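Local coordinates for dephospho-CoA kinase (PDB 4ZO4), which catalyses the ATP-dependent phosphorylation of the 3'-hydroxyl of dephospho-CoA, the last step of coenzyme A biosynthesis, at the interface of chains A and B and the interface of chains B and C. Residues are numbered along the deposited sequence; one frame, centred on the assembly and turned at random. Chains: chain A/B/C, Dephospho-CoA kinase.

Contact 1: the interface of chains A and B. Residues chain A 121, 163-164, 167; chain B 57, 83, 86-87.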
ATOM      1  N   PHE A 121      12.271  -6.364  -9.488  1.00 73.30           N
ATOM      2  CA  PHE A 121      11.156  -6.344  -8.512  1.00 70.16           C
ATOM      3  C   PHE A 121      10.020  -7.304  -8.870  1.00 63.88           C
ATOM      4  O   PHE A 121       8.866  -6.947  -8.845  1.00 67.19           O
ATOM      5  CB  PHE A 121      10.636  -4.918  -8.312  1.00 71.99           C
ATOM      6  CG  PHE A 121      11.669  -3.969  -7.788  1.00 70.62           C
ATOM      7  CD1 PHE A 121      12.507  -3.286  -8.665  1.00 69.16           C
ATOM      8  CD2 PHE A 121      11.803  -3.755  -6.421  1.00 66.52           C
ATOM      9  CE1 PHE A 121      13.461  -2.418  -8.190  1.00 61.75           C
ATOM     10  CE2 PHE A 121      12.758  -2.893  -5.941  1.00 63.35           C
ATOM     11  CZ  PHE A 121      13.595  -2.226  -6.828  1.00 65.31           C
ATOM     12  N   ASP A 163      13.224   7.748  -6.682  1.00 56.05           N
ATOM     13  CA  ASP A 163      12.690   6.740  -5.777  1.00 56.86           C
ATOM     14  C   ASP A 163      13.039   5.341  -6.245  1.00 58.08           C
ATOM     15  O   ASP A 163      13.317   4.467  -5.444  1.00 64.43           O
ATOM     16  CB  ASP A 163      11.184   6.886  -5.678  1.00 60.70           C
ATOM     17  CG  ASP A 163      10.762   8.049  -4.792  1.00 65.48           C
ATOM     18  OD1 ASP A 163      11.497   8.432  -3.835  1.00 61.87           O
ATOM     19  OD2 ASP A 163       9.672   8.581  -5.069  1.00 69.29           O
ATOM     20  N   SER A 164      12.990   5.114  -7.545  1.00 59.86           N
ATOM     21  CA  SER A 164      13.217   3.789  -8.050  1.00 61.54           C
ATOM     22  C   SER A 164      14.672   3.446  -7.854  1.00 64.80           C
ATOM     23  O   SER A 164      14.990   2.366  -7.369  1.00 71.31           O
ATOM     24  CB  SER A 164      12.826   3.688  -9.507  1.00 62.20           C
ATOM     25  OG  SER A 164      13.481   4.683 -10.237  1.00 65.18           O
ATOM     26  N   ASP A 167      15.149   2.486  -4.219  1.00 61.81           N
ATOM     27  CA  ASP A 167      14.666   1.129  -4.084  1.00 65.41           C
ATOM     28  C   ASP A 167      15.652   0.085  -4.697  1.00 67.21           C
ATOM     29  O   ASP A 167      15.968  -0.914  -4.043  1.00 65.30           O
ATOM     30  CB  ASP A 167      13.221   1.044  -4.637  1.00 66.14           C
ATOM     31  CG  ASP A 167      12.241   1.923  -3.817  1.00 67.66           C
ATOM     32  OD1 ASP A 167      12.562   2.159  -2.643  1.00 69.10           O
ATOM     33  OD2 ASP A 167      11.196   2.406  -4.320  1.00 61.58           O
TER
ATOM     34  N   PHE B  57      13.371   0.108 -17.372  1.00 75.93           N
ATOM     35  CA  PHE B  57      12.668  -1.116 -17.073  1.00 75.83           C
ATOM     36  C   PHE B  57      12.540  -2.048 -18.282  1.00 82.99           C
ATOM     37  O   PHE B  57      12.286  -3.238 -18.105  1.00 82.65           O
ATOM     38  CB  PHE B  57      11.288  -0.832 -16.491  1.00 77.57           C
ATOM     39  CG  PHE B  57      11.308  -0.201 -15.119  1.00 75.03           C
ATOM     40  CD1 PHE B  57      11.286   1.168 -14.963  1.00 76.19           C
ATOM     41  CD2 PHE B  57      11.317  -0.982 -14.002  1.00 78.25           C
ATOM     42  CE1 PHE B  57      11.292   1.750 -13.721  1.00 79.02           C
ATOM     43  CE2 PHE B  57      11.316  -0.414 -12.747  1.00 84.73           C
ATOM     44  CZ  PHE B  57      11.295   0.958 -12.606  1.00 84.11           C
ATOM     45  N   GLU B  83       7.470  -2.586  -8.421  1.00 62.65           N
ATOM     46  CA  GLU B  83       8.105  -1.291  -8.290  1.00 59.88           C
ATOM     47  C   GLU B  83       7.623  -0.375  -9.404  1.00 61.83           C
ATOM     48  O   GLU B  83       7.318   0.814  -9.172  1.00 62.75           O
ATOM     49  CB  GLU B  83       9.614  -1.478  -8.302  1.00 62.81           C
ATOM     50  CG  GLU B  83      10.436  -0.211  -8.294  1.00 66.86           C
ATOM     51  CD  GLU B  83      10.421   0.462  -6.956  1.00 66.41           C
ATOM     52  OE1 GLU B  83      10.815   1.643  -6.879  1.00 68.08           O
ATOM     53  OE2 GLU B  83       9.999  -0.201  -5.998  1.00 66.74           O
ATOM     54  N   LYS B  86       4.198   0.860  -8.476  1.00 63.52           N
ATOM     55  CA  LYS B  86       4.230   1.923  -7.468  1.00 61.90           C
ATOM     56  C   LYS B  86       4.654   3.235  -8.075  1.00 64.13           C
ATOM     57  O   LYS B  86       4.025   4.239  -7.806  1.00 61.95           O
ATOM     58  CB  LYS B  86       5.180   1.541  -6.324  1.00 66.01           C
ATOM     59  CG  LYS B  86       5.596   2.668  -5.389  1.00 72.35           C
ATOM     60  CD  LYS B  86       7.049   2.523  -4.901  1.00 78.34           C
ATOM     61  CE  LYS B  86       7.156   2.118  -3.433  1.00 82.09           C
ATOM     62  NZ  LYS B  86       8.473   1.479  -3.128  1.00 85.02           N
ATOM     63  N   ILE B  87       5.728   3.230  -8.886  1.00 64.94           N
ATOM     64  CA  ILE B  87       6.259   4.464  -9.502  1.00 58.32           C
ATOM     65  C   ILE B  87       5.199   5.079 -10.421  1.00 58.72           C
ATOM     66  O   ILE B  87       4.939   6.288 -10.403  1.00 59.58           O
ATOM     67  CB  ILE B  87       7.581   4.146 -10.260  1.00 70.13           C
ATOM     68  CG1 ILE B  87       8.671   3.689  -9.271  1.00 68.16           C
ATOM     69  CG2 ILE B  87       8.080   5.326 -11.095  1.00 73.99           C
ATOM     70  CD1 ILE B  87       8.782   4.533  -8.005  1.00 65.81           C
TER
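Helix 155-172 of chain A, through A:Ser164 and A:Asp167, and the loop carrying A:Phe121 meet the first turns of helix 82-109 of chain B around B:Glu83, with the 3-10 helix 55-57 of chain B at the margin. B:Glu83 is the central side chain and buries 71 Å² against chain A. Its CG stands anti to the backbone N (chi1 175°), and a bend at the next torsion lets the aliphatic part pass along A:Phe121 before the carboxylate turns to A:Asp167. The methylene CB lies over one face of the phenyl ring, displaced toward the rim, 3.6 Å from the ring centroid in a CH-pi contact. CG follows on across the ring, 3.7 Å from CE1 of A:Phe121, and the two side chains run side by side in the same direction. The carboxylates of B:Glu83 and A:Asp167 then cross with their planes 81° apart. OE1 of B:Glu83 is modelled 2.7 Å from OD2 of A:Asp167, which would be a clash of two acceptors unless a proton were shared; at this resolution the pairing is doubtful. B:Lys86, one helical turn on, probably offsets part of the negative charge: its amine NZ makes a salt bridge of 3.7 Å to OE2 of B:Glu83 in the same chain. The start of helix 82-109 may also ease charge on B:Glu83. Beside this polar cluster, CD1 of B:Ile87 packs loosely against CB of A:Asp163, at 4.1 Å, while its CG1 faces CB of A:Ser164. The ring of B:Phe57 presents its CZ toward the same serine. The patch is part of an interface between two copies that departs from exact two-fold symmetry, and the structure alone does not show that it forms in solution. B:Lys86 and A:Asp167 reach tip to tip across the boundary: NZ donates a hydrogen bond, also a salt bridge, to OD2 at 3.1 Å, from above the carboxylate plane.

Contact 2: the interface of chains B and C. Residues chain B 129-130; chain C 98, 101, 105.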
ATOM      1  N   ASN B 129     -18.320  13.254  -0.706  1.00 99.40           N
ATOM      2  CA  ASN B 129     -19.146  14.046   0.165  1.00101.20           C
ATOM      3  C   ASN B 129     -19.161  15.436  -0.431  1.00 95.31           C
ATOM      4  O   ASN B 129     -19.435  16.429   0.243  1.00 89.90           O
ATOM      5  CB  ASN B 129     -18.545  14.010   1.561  1.00115.57           C
ATOM      6  CG  ASN B 129     -17.953  12.637   1.889  1.00130.66           C
ATOM      7  OD1 ASN B 129     -17.039  12.152   1.199  1.00125.97           O
ATOM      8  ND2 ASN B 129     -18.493  11.988   2.925  1.00134.47           N
ATOM      9  N   LEU B 130     -18.883  15.468  -1.735  1.00 91.85           N
ATOM     10  CA  LEU B 130     -18.706  16.688  -2.506  1.00 87.44           C
ATOM     11  C   LEU B 130     -19.839  16.904  -3.456  1.00 81.58           C
ATOM     12  O   LEU B 130     -19.869  17.930  -4.140  1.00 91.37           O
ATOM     13  CB  LEU B 130     -17.428  16.572  -3.336  1.00 85.32           C
ATOM     14  CG  LEU B 130     -16.166  16.928  -2.567  1.00 83.07           C
ATOM     15  CD1 LEU B 130     -14.948  16.365  -3.269  1.00 85.00           C
ATOM     16  CD2 LEU B 130     -16.044  18.430  -2.436  1.00 86.22           C
TER
ATOM     17  N   ALA C  98     -14.176  12.152   5.022  1.00 73.04           N
ATOM     18  CA  ALA C  98     -15.528  12.679   4.981  1.00 71.64           C
ATOM     19  C   ALA C  98     -15.638  13.789   5.985  1.00 68.27           C
ATOM     20  O   ALA C  98     -16.139  14.865   5.664  1.00 74.23           O
ATOM     21  CB  ALA C  98     -16.563  11.596   5.268  1.00 71.33           C
ATOM     22  N   LEU C 101     -14.187  17.039   4.842  1.00 69.39           N
ATOM     23  CA  LEU C 101     -14.940  17.622   3.732  1.00 68.09           C
ATOM     24  C   LEU C 101     -16.185  18.232   4.294  1.00 69.57           C
ATOM     25  O   LEU C 101     -16.435  19.404   4.059  1.00 70.23           O
ATOM     26  CB  LEU C 101     -15.313  16.579   2.657  1.00 68.44           C
ATOM     27  CG  LEU C 101     -14.178  15.964   1.827  1.00 71.93           C
ATOM     28  CD1 LEU C 101     -14.770  15.093   0.739  1.00 74.11           C
ATOM     29  CD2 LEU C 101     -13.259  17.005   1.204  1.00 74.54           C
ATOM     30  N   GLN C 105     -17.124  22.419   4.166  1.00 75.52           N
ATOM     31  CA  GLN C 105     -18.301  22.983   3.534  1.00 76.61           C
ATOM     32  C   GLN C 105     -19.008  23.950   4.449  1.00 80.87           C
ATOM     33  O   GLN C 105     -19.323  25.080   4.056  1.00 83.52           O
ATOM     34  CB  GLN C 105     -19.232  21.877   3.085  1.00 77.76           C
ATOM     35  CG  GLN C 105     -18.588  21.039   1.978  1.00 86.40           C
ATOM     36  CD  GLN C 105     -19.567  20.124   1.256  1.00 96.79           C
ATOM     37  OE1 GLN C 105     -20.700  19.921   1.722  1.00106.61           O
ATOM     38  NE2 GLN C 105     -19.142  19.567   0.112  1.00 93.06           N
TER
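The loop holding B:Asn129 and B:Leu130 lies against the later turns of helix 82-108 of chain C, where C:Ala98, C:Leu101 and C:Gln105 line one side of the helix. B:Asn129 hides 57 Å² of its surface here and spans the three helix residues, its carboxamide at C:Ala98, its CB by C:Leu101 and its backbone carbonyl near C:Gln105. The side chain has CG roughly anti to its own carbonyl carbon (chi1 -37°), which sends the amide along the helix in the direction of C:Ala98. There the ND2 branch is turned to the methyl of C:Ala98 and the OD1 branch to C:Leu101, while CG of B:Asn129 sits 3.8 Å from CB of C:Ala98, an ordinary van der Waals contact. The amide lies close to the helix backbone here, with CG of B:Asn129 3.9 Å from CA of C:Ala98. C:Leu101 crosses B:Asn129 at about a right angle and meets it with one branch, CD1. This methyl is 3.7 Å from OD1 of the asparagine and also borders its CB. The same CD1 touches CG of B:Leu130 at 4.0 Å, again with the side chains crossing nearly perpendicular, so one leucine methyl sits against both loop residues. C:Gln105 extends beyond CG and brings its amide over the loop backbone. NE2 comes within 3.2 Å of the carbonyl O of B:Asn129, yet its N-H groups point elsewhere and no hydrogen bond forms. The same nitrogen lies 3.9 Å from CA of B:Leu130. Van der Waals contacts dominate among these residues. The interface is two-fold symmetric, so this loop-on-helix contact occurs twice, with the chains exchanged. It joins two kinase subunits of the deposited tetramer in a paired arrangement that may or may not persist in solution.

Contact 1 and contact 2 lie about 34 Å apart, measured between the centres of their C-alpha atoms, and chain B takes part in both. The long helix starting at residue 82 links them: its first turns serve contact 1 in chain B, and its later turns serve contact 2 in chain C. Because contact 2 is two-fold symmetric, the later turns of the chain B helix also receive the loop of chain C. One helix of chain B can therefore face chain A with a charged end and chain C farther along, connecting three of the four subunits of the deposited assembly, whose biological relevance the coordinates alone do not establish.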